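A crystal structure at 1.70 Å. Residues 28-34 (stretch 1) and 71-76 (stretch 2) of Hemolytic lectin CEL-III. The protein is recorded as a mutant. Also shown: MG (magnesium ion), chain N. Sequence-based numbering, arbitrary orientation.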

# COMPACT_ATOMS: atom_id res chain seq x y z
N GLN A 28 14.11 -4.25 -10.69
CA GLN A 28 14.27 -2.90 -11.25
C GLN A 28 13.01 -2.34 -11.90
O GLN A 28 12.99 -1.19 -12.32
CB GLN A 28 15.44 -2.84 -12.26
CG GLN A 28 16.70 -3.49 -11.75
CD GLN A 28 17.92 -2.59 -11.73
OE1 GLN A 28 18.90 -2.91 -11.05
NE2 GLN A 28 17.90 -1.50 -12.51
N GLY A 29 11.97 -3.16 -12.01
CA GLY A 29 10.70 -2.67 -12.55
C GLY A 29 10.55 -2.68 -14.06
O GLY A 29 9.65 -2.06 -14.58
N SER A 30 11.42 -3.44 -14.74
CA SER A 30 11.35 -3.60 -16.19
C SER A 30 11.64 -5.06 -16.55
O SER A 30 12.44 -5.72 -15.88
CB SER A 30 12.39 -2.71 -16.87
OG SER A 30 13.67 -3.06 -16.41
N GLY A 31 10.98 -5.55 -17.59
CA GLY A 31 11.22 -6.91 -18.06
C GLY A 31 9.94 -7.71 -18.07
O GLY A 31 8.86 -7.17 -17.87
N ASN A 32 10.08 -9.01 -18.31
CA ASN A 32 8.92 -9.86 -18.47
C ASN A 32 8.10 -9.88 -17.18
O ASN A 32 8.64 -9.69 -16.10
CB ASN A 32 9.35 -11.27 -18.86
CG ASN A 32 8.18 -12.12 -19.30
OD1 ASN A 32 7.25 -11.63 -19.98
ND2 ASN A 32 8.19 -13.38 -18.90
N ILE A 33 6.81 -10.13 -17.35
CA ILE A 33 5.85 -10.26 -16.26
C ILE A 33 5.33 -11.71 -16.20
O ILE A 33 4.97 -12.30 -17.22
CB ILE A 33 4.70 -9.23 -16.41
CG1 ILE A 33 5.25 -7.82 -16.22
CG2 ILE A 33 3.61 -9.48 -15.37
CD1 ILE A 33 4.28 -6.68 -16.61
N ALA A 34 5.33 -12.28 -15.00
CA ALA A 34 4.86 -13.64 -14.77
C ALA A 34 4.44 -13.74 -13.29
O ALA A 34 4.58 -12.77 -12.54
CB ALA A 34 5.95 -14.66 -15.09
N ALA A 71 -0.55 -12.03 -27.08
CA ALA A 71 0.86 -11.69 -26.93
C ALA A 71 1.35 -11.79 -25.50
O ALA A 71 0.56 -11.88 -24.55
CB ALA A 71 1.12 -10.30 -27.48
N ASN A 72 2.67 -11.76 -25.36
CA ASN A 72 3.32 -11.70 -24.06
C ASN A 72 3.16 -10.31 -23.46
O ASN A 72 3.05 -9.33 -24.19
CB ASN A 72 4.80 -12.04 -24.20
CG ASN A 72 5.51 -12.11 -22.86
OD1 ASN A 72 5.01 -12.68 -21.88
ND2 ASN A 72 6.70 -11.54 -22.81
N VAL A 73 3.15 -10.22 -22.13
CA VAL A 73 3.08 -8.92 -21.45
C VAL A 73 4.38 -8.71 -20.65
O VAL A 73 4.87 -9.60 -19.95
CB VAL A 73 1.80 -8.79 -20.55
CG1 VAL A 73 1.89 -7.57 -19.63
CG2 VAL A 73 0.55 -8.70 -21.39
N MET A 74 4.94 -7.51 -20.79
CA MET A 74 6.15 -7.12 -20.11
C MET A 74 5.97 -5.73 -19.51
O MET A 74 5.03 -5.01 -19.87
CB MET A 74 7.32 -7.08 -21.11
CG MET A 74 7.49 -8.37 -21.89
SD MET A 74 8.96 -8.47 -22.92
CE MET A 74 10.16 -7.42 -22.09
N SER A 75 6.90 -5.34 -18.64
CA SER A 75 6.96 -3.98 -18.13
C SER A 75 7.95 -3.20 -19.01
O SER A 75 9.14 -3.50 -18.99
CB SER A 75 7.39 -3.97 -16.66
OG SER A 75 7.53 -2.65 -16.17
N SER A 76 7.43 -2.25 -19.78
CA SER A 76 8.16 -1.53 -20.82
C SER A 76 7.94 -0.02 -20.67
O SER A 76 6.99 0.42 -20.01
CB SER A 76 7.66 -1.95 -22.21
OG SER A 76 7.44 -3.34 -22.31
MG MG N . 5.11 -12.15 -19.55
O HOH W 1 5.80 -14.35 -19.29

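The two stretches, at least 40 residues apart in sequence wherever they touch, meet as β-strands of the same chain that both run on beyond the stretches, starting at Gly 31 in the first and including Val 73 to Ser 76 in the second. They run in broadly antiparallel directions, with 136° between their axes, and approach to 4.4 Å. Gly 31 and Ser 75 form an antiparallel hydrogen-bonded pair, exchanging two backbone hydrogen bonds: Gly 31 N donates to Ser 75 O (3.1 Å), and Ser 75 N donates to Gly 31 O (2.8 Å). Both are nearly linear, at 170° and 175°, so each N-H points almost straight at its acceptor. One step along, Asn 32 faces Met 74 as a non-hydrogen-bonded pair, their CA atoms only 4.2 Å apart and their side chains diverging. Beyond it the ladder loosens: Ile 33 N donates to Val 73 O over 3.3 Å, at a less favourable 148°.

Two glycines help to shape the first stretch. Gly 29 (phi 85°, psi 17°) and Gly 31 (phi 123°, psi -172°) both have positive phi, and a CB on either would be jammed against the carbonyl oxygen of the preceding residue. Glycine therefore suits both positions on local backbone grounds. Between them, Ser 30 adds a CA-H...O contact, its CA lying 3.6 Å from Ser 75 O.

Ser 75 also binds through its side chain. Its hydroxyl, with chi1 in the t rotamer, donates from OG to Gly 29 O at 2.7 Å. A small polar side chain serves well here: it can satisfy a loop carbonyl while its own backbone remains engaged with Gly 31.

Ile 33 supplies the apolar part of the contact. Its CA-to-CB bond points toward the second stretch, and its side chain (chi1 m, chi2 t) carries CD1 to 4.0 Å from Val 73 CG1 and 4.1 Å from Ser 75 CB. The same methyl lies 3.5 Å from Met 74 C, so it packs against backbone as well as side chains. Both Ile 33 and Val 73 are buried, a setting that suits their branched hydrocarbon side chains.

A magnesium ion is bound where Asn 32 and Ile 33 meet Asn 72 and Val 73. Asn 32 OD1 binds the ion at 2.2 Å, Ile 33 O at 2.3 Å, Asn 72 OD1 at 2.4 Å and Val 73 O at 2.6 Å; the oxygen of water 1, 2.3 Å from MG, and one atom from elsewhere in the structure are also ligands. Each stretch thus contributes one asparagine side-chain oxygen and the carbonyl of the next residue. The cation explains how Asn 32 OD1 can sit 3.1 Å from both Asn 72 OD1 and Val 73 O without hydrogen bonding: these oxygens share a positive charge. Asparagine's amide offers a second function, since Asn 72 ND2 donates to Asn 32 OD1 at 2.9 Å, linking the two ligands directly.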